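Local coordinates for protein sugar kinase, pfkB family (Thermotoga maritima, PDB 2AJR) that probably phosphorylates a sugar phosphate with ATP, as a possible 1-phosphofructokinase of the pfkB carbohydrate kinase family, at residues 97-109 / 120-132. Sequence-based numbering, arbitrary orientation.
Sequences FVYVEGETRENIE and AINFPGPDVTDMD. With ACT (acetate ion), chain D.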
loop_
_atom_site.group_PDB
_atom_site.type_symbol
_atom_site.label_atom_id
_atom_site.label_comp_id
_atom_site.label_asym_id
_atom_site.label_seq_id
_atom_site.Cartn_x
_atom_site.Cartn_y
_atom_site.Cartn_z
ATOM N N PHE A 97 10.277 -21.216 5.126
ATOM C CA PHE A 97 8.930 -20.910 4.683
ATOM C C PHE A 97 8.551 -21.762 3.486
ATOM O O PHE A 97 9.358 -21.953 2.601
ATOM C CB PHE A 97 8.857 -19.452 4.224
ATOM C CG PHE A 97 8.963 -18.459 5.325
ATOM C CD1 PHE A 97 7.944 -18.325 6.245
ATOM C CD2 PHE A 97 10.057 -17.631 5.426
ATOM C CE1 PHE A 97 8.030 -17.404 7.278
ATOM C CE2 PHE A 97 10.146 -16.697 6.451
ATOM C CZ PHE A 97 9.125 -16.590 7.379
ATOM N N VAL A 98 7.311 -22.216 3.418
ATOM C CA VAL A 98 6.817 -22.849 2.207
ATOM C C VAL A 98 6.400 -21.749 1.237
ATOM O O VAL A 98 5.587 -20.878 1.584
ATOM C CB VAL A 98 5.621 -23.741 2.507
ATOM C CG1 VAL A 98 4.889 -24.113 1.222
ATOM C CG2 VAL A 98 6.085 -24.954 3.266
ATOM N N TYR A 99 6.954 -21.802 0.030
ATOM C CA TYR A 99 6.696 -20.815 -1.003
ATOM C C TYR A 99 5.439 -21.173 -1.762
ATOM O O TYR A 99 5.320 -22.280 -2.253
ATOM C CB TYR A 99 7.892 -20.722 -1.951
ATOM C CG TYR A 99 9.022 -19.982 -1.285
ATOM C CD1 TYR A 99 9.811 -20.609 -0.331
ATOM C CD2 TYR A 99 9.265 -18.639 -1.561
ATOM C CE1 TYR A 99 10.814 -19.936 0.319
ATOM C CE2 TYR A 99 10.292 -17.957 -0.916
ATOM C CZ TYR A 99 11.052 -18.619 0.028
ATOM O OH TYR A 99 12.065 -17.980 0.683
ATOM N N VAL A 100 4.511 -20.232 -1.849
ATOM C CA VAL A 100 3.216 -20.476 -2.454
ATOM C C VAL A 100 3.046 -19.583 -3.677
ATOM O O VAL A 100 3.802 -18.641 -3.870
ATOM C CB VAL A 100 2.057 -20.250 -1.429
ATOM C CG1 VAL A 100 2.174 -21.209 -0.268
ATOM C CG2 VAL A 100 2.036 -18.806 -0.893
ATOM N N GLU A 101 2.070 -19.919 -4.510
ATOM C CA GLU A 101 1.707 -19.126 -5.680
ATOM C C GLU A 101 0.840 -18.030 -5.100
ATOM O O GLU A 101 -0.048 -18.308 -4.307
ATOM C CB GLU A 101 0.931 -20.016 -6.682
ATOM C CG GLU A 101 0.885 -19.561 -8.165
ATOM C CD GLU A 101 2.255 -19.555 -8.856
ATOM O OE1 GLU A 101 2.870 -20.641 -8.995
ATOM O OE2 GLU A 101 2.718 -18.463 -9.281
ATOM N N GLY A 102 1.099 -16.775 -5.416
ATOM C CA GLY A 102 0.281 -15.699 -4.830
ATOM C C GLY A 102 1.127 -14.806 -3.962
ATOM O O GLY A 102 2.205 -15.194 -3.541
ATOM N N GLU A 103 0.630 -13.609 -3.687
ATOM C CA GLU A 103 1.418 -12.591 -3.011
ATOM C C GLU A 103 1.275 -12.599 -1.491
ATOM O O GLU A 103 0.164 -12.642 -0.963
ATOM C CB GLU A 103 1.035 -11.212 -3.541
ATOM C CG GLU A 103 1.411 -11.000 -5.010
ATOM C CD GLU A 103 2.913 -10.791 -5.249
ATOM O OE1 GLU A 103 3.592 -10.265 -4.346
ATOM O OE2 GLU A 103 3.402 -11.144 -6.349
ATOM N N THR A 104 2.406 -12.551 -0.798
ATOM C CA THR A 104 2.402 -12.227 0.606
ATOM C C THR A 104 1.778 -10.838 0.769
ATOM O O THR A 104 2.085 -9.922 0.020
ATOM C CB THR A 104 3.810 -12.230 1.182
ATOM O OG1 THR A 104 4.306 -13.575 1.211
ATOM C CG2 THR A 104 3.806 -11.645 2.613
ATOM N N ARG A 105 0.899 -10.679 1.743
ATOM C CA ARG A 105 0.157 -9.437 1.863
ATOM C C ARG A 105 1.026 -8.255 2.266
ATOM O O ARG A 105 2.013 -8.411 2.965
ATOM C CB ARG A 105 -0.986 -9.609 2.855
ATOM C CG ARG A 105 -0.564 -9.783 4.310
ATOM C CD ARG A 105 -1.476 -10.753 4.962
ATOM N NE ARG A 105 -1.192 -11.012 6.370
ATOM C CZ ARG A 105 -1.871 -10.497 7.393
ATOM N NH1 ARG A 105 -2.872 -9.658 7.190
ATOM N NH2 ARG A 105 -1.528 -10.801 8.633
ATOM N N GLU A 106 0.681 -7.069 1.797
ATOM C CA GLU A 106 1.296 -5.864 2.321
ATOM C C GLU A 106 0.197 -5.154 3.087
ATOM O O GLU A 106 -0.824 -4.809 2.506
ATOM C CB GLU A 106 1.867 -4.974 1.214
ATOM C CG GLU A 106 2.580 -3.697 1.756
ATOM C CD GLU A 106 3.134 -2.731 0.672
ATOM O OE1 GLU A 106 2.490 -2.568 -0.388
ATOM O OE2 GLU A 106 4.205 -2.105 0.901
ATOM N N ASN A 107 0.389 -4.977 4.396
ATOM C CA ASN A 107 -0.527 -4.192 5.217
ATOM C C ASN A 107 -0.062 -2.756 5.323
ATOM O O ASN A 107 1.134 -2.466 5.202
ATOM C CB ASN A 107 -0.672 -4.799 6.615
ATOM C CG ASN A 107 -1.350 -6.151 6.584
ATOM O OD1 ASN A 107 -1.945 -6.541 5.576
ATOM N ND2 ASN A 107 -1.244 -6.881 7.670
ATOM N N ILE A 108 -1.013 -1.862 5.563
ATOM C CA ILE A 108 -0.733 -0.429 5.620
ATOM C C ILE A 108 -1.189 0.148 6.956
ATOM O O ILE A 108 -2.313 -0.075 7.374
ATOM C CB ILE A 108 -1.417 0.306 4.445
ATOM C CG1 ILE A 108 -0.762 -0.128 3.120
ATOM C CG2 ILE A 108 -1.328 1.803 4.630
ATOM C CD1 ILE A 108 -1.491 0.298 1.889
ATOM N N GLU A 109 -0.291 0.852 7.636
ATOM C CA GLU A 109 -0.606 1.506 8.901
ATOM C C GLU A 109 -0.225 2.979 8.781
ATOM O O GLU A 109 0.928 3.308 8.548
ATOM C CB GLU A 109 0.136 0.844 10.065
ATOM C CG GLU A 109 -0.126 -0.679 10.237
ATOM C CD GLU A 109 0.899 -1.554 9.505
ATOM O OE1 GLU A 109 1.995 -1.050 9.190
ATOM O OE2 GLU A 109 0.621 -2.740 9.243
ATOM N N ALA A 120 -5.542 1.549 9.959
ATOM C CA ALA A 120 -4.821 0.348 9.505
ATOM C C ALA A 120 -5.637 -0.386 8.466
ATOM O O ALA A 120 -6.858 -0.472 8.579
ATOM C CB ALA A 120 -4.491 -0.572 10.677
ATOM N N ILE A 121 -4.956 -0.889 7.440
ATOM C CA ILE A 121 -5.608 -1.657 6.393
ATOM C C ILE A 121 -4.920 -3.017 6.273
ATOM O O ILE A 121 -3.744 -3.094 5.909
ATOM C CB ILE A 121 -5.566 -0.943 5.038
ATOM C CG1 ILE A 121 -6.107 0.483 5.162
ATOM C CG2 ILE A 121 -6.374 -1.733 4.032
ATOM C CD1 ILE A 121 -5.912 1.326 3.934
ATOM N N ASN A 122 -5.659 -4.077 6.591
ATOM C CA ASN A 122 -5.092 -5.416 6.622
ATOM C C ASN A 122 -5.637 -6.279 5.522
ATOM O O ASN A 122 -6.832 -6.558 5.427
ATOM C CB ASN A 122 -5.304 -6.073 7.983
ATOM C CG ASN A 122 -4.442 -5.431 9.070
ATOM O OD1 ASN A 122 -3.491 -4.718 8.779
ATOM N ND2 ASN A 122 -4.785 -5.676 10.312
ATOM N N PHE A 123 -4.726 -6.676 4.667
ATOM C CA PHE A 123 -5.062 -7.506 3.548
ATOM C C PHE A 123 -5.093 -8.958 3.974
ATOM O O PHE A 123 -4.472 -9.337 4.948
ATOM C CB PHE A 123 -4.076 -7.227 2.395
ATOM C CG PHE A 123 -4.459 -6.003 1.594
ATOM C CD1 PHE A 123 -4.270 -4.735 2.116
ATOM C CD2 PHE A 123 -5.080 -6.131 0.359
ATOM C CE1 PHE A 123 -4.650 -3.614 1.398
ATOM C CE2 PHE A 123 -5.454 -5.010 -0.365
ATOM C CZ PHE A 123 -5.254 -3.755 0.162
ATOM N N PRO A 124 -5.849 -9.780 3.259
ATOM C CA PRO A 124 -6.122 -11.119 3.772
ATOM C C PRO A 124 -4.986 -12.124 3.610
ATOM O O PRO A 124 -4.942 -13.093 4.352
ATOM C CB PRO A 124 -7.323 -11.553 2.929
ATOM C CG PRO A 124 -7.121 -10.861 1.627
ATOM C CD PRO A 124 -6.502 -9.534 1.957
ATOM N N GLY A 125 -4.108 -11.931 2.627
ATOM C CA GLY A 125 -3.079 -12.916 2.323
ATOM C C GLY A 125 -3.462 -13.796 1.150
ATOM O O GLY A 125 -4.594 -13.765 0.703
ATOM N N PRO A 126 -2.520 -14.621 0.671
ATOM C CA PRO A 126 -2.748 -15.480 -0.495
ATOM C C PRO A 126 -3.603 -16.694 -0.179
ATOM O O PRO A 126 -3.627 -17.146 0.953
ATOM C CB PRO A 126 -1.347 -15.963 -0.845
ATOM C CG PRO A 126 -0.657 -16.005 0.473
ATOM C CD PRO A 126 -1.178 -14.831 1.250
ATOM N N ASP A 127 -4.284 -17.214 -1.192
ATOM C CA ASP A 127 -4.903 -18.532 -1.108
ATOM C C ASP A 127 -3.820 -19.593 -1.022
ATOM O O ASP A 127 -2.948 -19.656 -1.882
ATOM C CB ASP A 127 -5.736 -18.844 -2.364
ATOM C CG ASP A 127 -7.110 -18.213 -2.351
ATOM O OD1 ASP A 127 -7.420 -17.409 -1.450
ATOM O OD2 ASP A 127 -7.880 -18.521 -3.282
ATOM N N VAL A 128 -3.894 -20.436 -0.003
ATOM C CA VAL A 128 -2.998 -21.567 0.118
ATOM C C VAL A 128 -3.766 -22.839 -0.211
ATOM O O VAL A 128 -4.882 -23.038 0.244
ATOM C CB VAL A 128 -2.414 -21.621 1.522
ATOM C CG1 VAL A 128 -1.585 -22.877 1.709
ATOM C CG2 VAL A 128 -1.576 -20.346 1.791
ATOM N N THR A 129 -3.165 -23.683 -1.031
ATOM C CA THR A 129 -3.771 -24.943 -1.428
ATOM C C THR A 129 -3.528 -26.020 -0.375
ATOM O O THR A 129 -2.784 -25.811 0.590
ATOM C CB THR A 129 -3.173 -25.450 -2.737
ATOM O OG1 THR A 129 -1.833 -25.908 -2.501
ATOM C CG2 THR A 129 -3.183 -24.352 -3.807
ATOM N N ASP A 130 -4.147 -27.180 -0.578
ATOM C CA ASP A 130 -4.017 -28.300 0.350
ATOM C C ASP A 130 -2.620 -28.957 0.260
ATOM O O ASP A 130 -2.085 -29.441 1.255
ATOM C CB ASP A 130 -5.129 -29.327 0.092
ATOM C CG ASP A 130 -5.809 -29.774 1.367
ATOM O OD1 ASP A 130 -6.144 -28.904 2.202
ATOM O OD2 ASP A 130 -6.022 -30.990 1.526
HETATM N N MSE A 131 -2.042 -28.981 -0.936
HETATM C CA MSE A 131 -0.676 -29.467 -1.067
HETATM C C MSE A 131 0.301 -28.585 -0.292
HETATM O O MSE A 131 1.185 -29.110 0.385
HETATM C CB MSE A 131 -0.259 -29.637 -2.531
HETATM C CG MSE A 131 -0.478 -31.066 -3.044
HETATM SE SE MSE A 131 0.446 -32.443 -1.949
HETATM C CE MSE A 131 2.001 -32.814 -3.160
ATOM N N ASP A 132 0.116 -27.267 -0.341
ATOM C CA ASP A 132 0.969 -26.347 0.394
ATOM C C ASP A 132 0.859 -26.597 1.894
ATOM O O ASP A 132 1.872 -26.631 2.600
ATOM C CB ASP A 132 0.604 -24.885 0.104
ATOM C CG ASP A 132 0.912 -24.459 -1.323
ATOM O OD1 ASP A 132 1.757 -25.108 -1.988
ATOM O OD2 ASP A 132 0.278 -23.467 -1.771
HETATM C C ACT D . 1.189 -7.304 11.670
HETATM O O ACT D . 0.671 -6.837 10.572
HETATM O OXT ACT D . 2.329 -6.873 12.048
HETATM C CH3 ACT D . 0.525 -8.373 12.490
#
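I108 and I121 face each other as an antiparallel hydrogen-bonded pair in the beta hairpin of strands 105-112 and 117-122, part of the small lid sheet of this ribokinase-like fold. Two backbone bonds join them, I108 N to I121 O at 3.0 Å and I121 N to I108 O at 2.8 Å, and their side chains lie on the same sheet face, where I27 of the second subunit packs on I108. A120, I121 and N122 also pair with a strand of that subunit, so the sheet continues through the interface.

Beyond this pair, side chains take over from backbone pairing. N107, with CG beside its own backbone N (chi1 -66°), offers OD1 to F123 N at 2.9 Å; the donor stands above the carbonyl plane. R105 bends at chi2 and brings NH1 to F123 O at 2.8 Å, nearly head-on to the carbonyl, while NH2 bonds to the backbone O of N20. Were R105 shortened to an alanine, F123 O would probably lose this donor and a gap would open beside G125, where CD now packs.

Farther along, the P126 ring lies against the E103 carbonyl and meets V100 at about a right angle, CG to CG2 at 4.1 Å. T129 is the N-cap of helix 130-144, its OG1 accepting from D132 N, and D132 turns its carboxylate to V100, OD2 approaching CG1 at 3.3 Å.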